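Local coordinates for putative GH105 family protein (Salmonella enterica subsp. enterica serovar Paratyphi A, PDB 3QWT) that is of unconfirmed function but probably hydrolyses unsaturated oligosaccharides, as a possible member of glycoside hydrolase family 105, at residues A[120-125]-A[182-187]. Sequence-based numbering, arbitrary orientation.
Sequences YRYEET and GKLLNR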
ATOM      1  N   TYR A 120     -10.241 -27.552  -7.599  1.00 30.29           N
ATOM      2  CA  TYR A 120      -9.421 -27.308  -8.774  1.00 29.00           C
ATOM      3  C   TYR A 120     -10.274 -27.200 -10.036  1.00 32.56           C
ATOM      4  O   TYR A 120      -9.985 -26.411 -10.925  1.00 34.13           O
ATOM      5  CB  TYR A 120      -8.391 -28.414  -8.956  1.00 24.76           C
ATOM      6  CG  TYR A 120      -7.114 -28.217  -8.178  1.00 31.93           C
ATOM      7  CD1 TYR A 120      -6.871 -28.934  -6.998  1.00 29.35           C
ATOM      8  CD2 TYR A 120      -6.147 -27.314  -8.614  1.00 30.85           C
ATOM      9  CE1 TYR A 120      -5.690 -28.764  -6.286  1.00 29.61           C
ATOM     10  CE2 TYR A 120      -4.967 -27.136  -7.905  1.00 32.02           C
ATOM     11  CZ  TYR A 120      -4.744 -27.867  -6.741  1.00 32.54           C
ATOM     12  OH  TYR A 120      -3.577 -27.696  -6.034  1.00 34.89           O
ATOM     13  N   ARG A 121     -11.323 -28.002 -10.122  1.00 30.47           N
ATOM     14  CA  ARG A 121     -12.163 -27.952 -11.307  1.00 28.91           C
ATOM     15  C   ARG A 121     -12.946 -26.640 -11.335  1.00 27.58           C
ATOM     16  O   ARG A 121     -13.118 -26.036 -12.388  1.00 30.88           O
ATOM     17  CB  ARG A 121     -13.079 -29.184 -11.419  1.00 25.89           C
ATOM     18  CG  ARG A 121     -12.330 -30.504 -11.702  1.00 26.03           C
ATOM     19  CD  ARG A 121     -11.639 -30.501 -13.069  1.00 38.82           C
ATOM     20  NE  ARG A 121     -12.586 -30.458 -14.186  1.00 41.45           N
ATOM     21  CZ  ARG A 121     -12.469 -29.667 -15.249  1.00 40.36           C
ATOM     22  NH1 ARG A 121     -11.441 -28.840 -15.350  1.00 34.19           N
ATOM     23  NH2 ARG A 121     -13.393 -29.692 -16.211  1.00 38.48           N
ATOM     24  N   TYR A 122     -13.406 -26.191 -10.177  1.00 31.43           N
ATOM     25  CA  TYR A 122     -14.092 -24.906 -10.116  1.00 34.49           C
ATOM     26  C   TYR A 122     -13.139 -23.783 -10.502  1.00 34.28           C
ATOM     27  O   TYR A 122     -13.523 -22.847 -11.199  1.00 33.02           O
ATOM     28  CB  TYR A 122     -14.668 -24.644  -8.727  1.00 32.36           C
ATOM     29  CG  TYR A 122     -15.296 -23.281  -8.609  1.00 30.59           C
ATOM     30  CD1 TYR A 122     -16.458 -22.969  -9.313  1.00 28.17           C
ATOM     31  CD2 TYR A 122     -14.728 -22.305  -7.808  1.00 28.10           C
ATOM     32  CE1 TYR A 122     -17.028 -21.728  -9.222  1.00 29.92           C
ATOM     33  CE2 TYR A 122     -15.293 -21.053  -7.707  1.00 32.43           C
ATOM     34  CZ  TYR A 122     -16.450 -20.768  -8.412  1.00 33.18           C
ATOM     35  OH  TYR A 122     -17.030 -19.520  -8.316  1.00 33.90           O
ATOM     36  N   GLU A 123     -11.894 -23.884 -10.048  1.00 34.02           N
ATOM     37  CA  GLU A 123     -10.880 -22.888 -10.378  1.00 27.57           C
ATOM     38  C   GLU A 123     -10.733 -22.712 -11.904  1.00 37.35           C
ATOM     39  O   GLU A 123     -10.696 -21.582 -12.391  1.00 34.49           O
ATOM     40  CB  GLU A 123      -9.542 -23.280  -9.762  1.00 28.91           C
ATOM     41  CG  GLU A 123      -8.421 -22.296 -10.037  1.00 37.20           C
ATOM     42  CD  GLU A 123      -7.165 -22.603  -9.233  1.00 46.53           C
ATOM     43  OE1 GLU A 123      -6.524 -21.657  -8.733  1.00 48.36           O
ATOM     44  OE2 GLU A 123      -6.819 -23.794  -9.098  1.00 47.28           O
ATOM     45  N   GLU A 124     -10.672 -23.823 -12.652  1.00 30.43           N
ATOM     46  CA  GLU A 124     -10.546 -23.767 -14.111  1.00 39.75           C
ATOM     47  C   GLU A 124     -11.815 -23.329 -14.836  1.00 39.07           C
ATOM     48  O   GLU A 124     -11.739 -22.560 -15.781  1.00 42.57           O
ATOM     49  CB  GLU A 124     -10.117 -25.111 -14.700  1.00 41.75           C
ATOM     50  CG  GLU A 124      -9.030 -25.843 -13.946  1.00 57.51           C
ATOM     51  CD  GLU A 124      -8.805 -27.242 -14.500  1.00 61.42           C
ATOM     52  OE1 GLU A 124      -9.017 -28.221 -13.743  1.00 52.43           O
ATOM     53  OE2 GLU A 124      -8.437 -27.347 -15.699  1.00 65.69           O
ATOM     54  N   THR A 125     -12.971 -23.825 -14.403  1.00 42.76           N
ATOM     55  CA  THR A 125     -14.216 -23.636 -15.155  1.00 41.26           C
ATOM     56  C   THR A 125     -15.150 -22.572 -14.581  1.00 42.21           C
ATOM     57  O   THR A 125     -15.983 -22.033 -15.301  1.00 43.85           O
ATOM     58  CB  THR A 125     -15.033 -24.948 -15.264  1.00 35.17           C
ATOM     59  OG1 THR A 125     -15.629 -25.239 -13.995  1.00 27.05           O
ATOM     60  CG2 THR A 125     -14.149 -26.118 -15.706  1.00 30.73           C
ATOM     61  N   GLY A 182      -9.773 -22.437   0.765  1.00 27.87           N
ATOM     62  CA  GLY A 182      -9.509 -21.167   1.414  1.00 27.95           C
ATOM     63  C   GLY A 182      -8.754 -20.233   0.482  1.00 33.64           C
ATOM     64  O   GLY A 182      -9.119 -19.070   0.304  1.00 30.13           O
ATOM     65  N   LYS A 183      -7.693 -20.751  -0.122  1.00 32.41           N
ATOM     66  CA  LYS A 183      -6.983 -20.005  -1.138  1.00 30.72           C
ATOM     67  C   LYS A 183      -7.923 -19.656  -2.301  1.00 33.46           C
ATOM     68  O   LYS A 183      -8.047 -18.494  -2.683  1.00 33.58           O
ATOM     69  CB  LYS A 183      -5.788 -20.812  -1.616  1.00 28.66           C
ATOM     70  CG  LYS A 183      -4.664 -20.896  -0.588  1.00 30.97           C
ATOM     71  CD  LYS A 183      -4.109 -19.480  -0.306  1.00 30.07           C
ATOM     72  CE  LYS A 183      -3.019 -19.466   0.749  1.00 28.77           C
ATOM     73  NZ  LYS A 183      -2.365 -18.115   0.762  1.00 33.48           N
ATOM     74  N   LEU A 184      -8.615 -20.661  -2.825  1.00 33.16           N
ATOM     75  CA  LEU A 184      -9.505 -20.484  -3.974  1.00 33.98           C
ATOM     76  C   LEU A 184     -10.581 -19.411  -3.778  1.00 35.31           C
ATOM     77  O   LEU A 184     -10.741 -18.526  -4.616  1.00 32.49           O
ATOM     78  CB  LEU A 184     -10.158 -21.820  -4.353  1.00 33.62           C
ATOM     79  CG  LEU A 184     -11.156 -21.771  -5.519  1.00 37.70           C
ATOM     80  CD1 LEU A 184     -10.503 -21.196  -6.759  1.00 38.28           C
ATOM     81  CD2 LEU A 184     -11.743 -23.158  -5.823  1.00 34.35           C
ATOM     82  N   LEU A 185     -11.321 -19.487  -2.678  1.00 33.50           N
ATOM     83  CA  LEU A 185     -12.395 -18.529  -2.432  1.00 26.22           C
ATOM     84  C   LEU A 185     -11.910 -17.272  -1.708  1.00 25.68           C
ATOM     85  O   LEU A 185     -12.715 -16.492  -1.219  1.00 26.51           O
ATOM     86  CB  LEU A 185     -13.530 -19.189  -1.626  1.00 27.36           C
ATOM     87  CG  LEU A 185     -14.100 -20.496  -2.176  1.00 27.56           C
ATOM     88  CD1 LEU A 185     -15.217 -20.948  -1.302  1.00 22.58           C
ATOM     89  CD2 LEU A 185     -14.565 -20.353  -3.620  1.00 37.51           C
ATOM     90  N   ASN A 186     -10.597 -17.081  -1.631  1.00 24.09           N
ATOM     91  CA  ASN A 186     -10.032 -15.974  -0.846  1.00 32.40           C
ATOM     92  C   ASN A 186     -10.641 -15.873   0.547  1.00 30.54           C
ATOM     93  O   ASN A 186     -11.180 -14.828   0.921  1.00 33.21           O
ATOM     94  CB  ASN A 186     -10.196 -14.625  -1.564  1.00 41.95           C
ATOM     95  CG  ASN A 186      -9.448 -14.570  -2.884  1.00 59.47           C
ATOM     96  OD1 ASN A 186      -8.255 -14.877  -2.956  1.00 64.37           O
ATOM     97  ND2 ASN A 186     -10.153 -14.184  -3.942  1.00 67.64           N
ATOM     98  N   ARG A 187     -10.572 -16.965   1.300  1.00 25.33           N
ATOM     99  CA  ARG A 187     -11.034 -16.963   2.675  1.00 29.77           C
ATOM    100  C   ARG A 187      -9.878 -17.374   3.574  1.00 26.57           C
ATOM    101  O   ARG A 187      -9.727 -18.549   3.920  1.00 28.07           O
ATOM    102  CB  ARG A 187     -12.254 -17.874   2.825  1.00 40.69           C
ATOM    103  CG  ARG A 187     -13.454 -17.372   2.013  1.00 48.73           C
ATOM    104  CD  ARG A 187     -14.690 -18.262   2.154  1.00 53.80           C
ATOM    105  NE  ARG A 187     -15.819 -17.764   1.359  1.00 49.53           N
ATOM    106  CZ  ARG A 187     -17.043 -18.284   1.380  1.00 42.15           C
ATOM    107  NH1 ARG A 187     -17.327 -19.338   2.155  1.00 26.81           N
ATOM    108  NH2 ARG A 187     -17.988 -17.752   0.620  1.00 51.45           N
TER
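The last turn of helix 114-125 meets the end of helix 170-184 with CA of Glu-123 and CA of Leu-184 7.0 Å apart, and no hydrogen bond joins the two segments. Leu-184 reaches across with both methyls. With CG anti to the backbone N (chi1 178°), its fork extends toward the other helix and straddles two successive residues there: CD1 rests on the aliphatic root of Glu-123, 3.8 Å from its CB, while CD2 comes to the ring edge of Tyr-122, 3.7 Å from CD2 of the tyrosine and near the ring plane. Leu-185 adds a looser touch, its CD2 4.2 Å from CE2 of Tyr-122. The buried Tyr-122 ring and Leu-185 also both pack on Leu-131 of helix 131-143, so the apolar patch joins three helices. Beyond its CB, Glu-123 continues as an extended chain, and its carboxylate forms a salt bridge with Lys-180, a polar tie between the same two helices. The leucine pair sits where helix 170-184 stops: Arg-187 N bonds to Gly-182 O at 2.7 Å and Asn-186 N to Lys-183 O at 3.1 Å, with Asn-186 at positive phi (48°). These paired bonds define a Schellman motif, here closing a helix in the alpha/alpha toroid of what is probably a six-hairpin glycoside hydrolase.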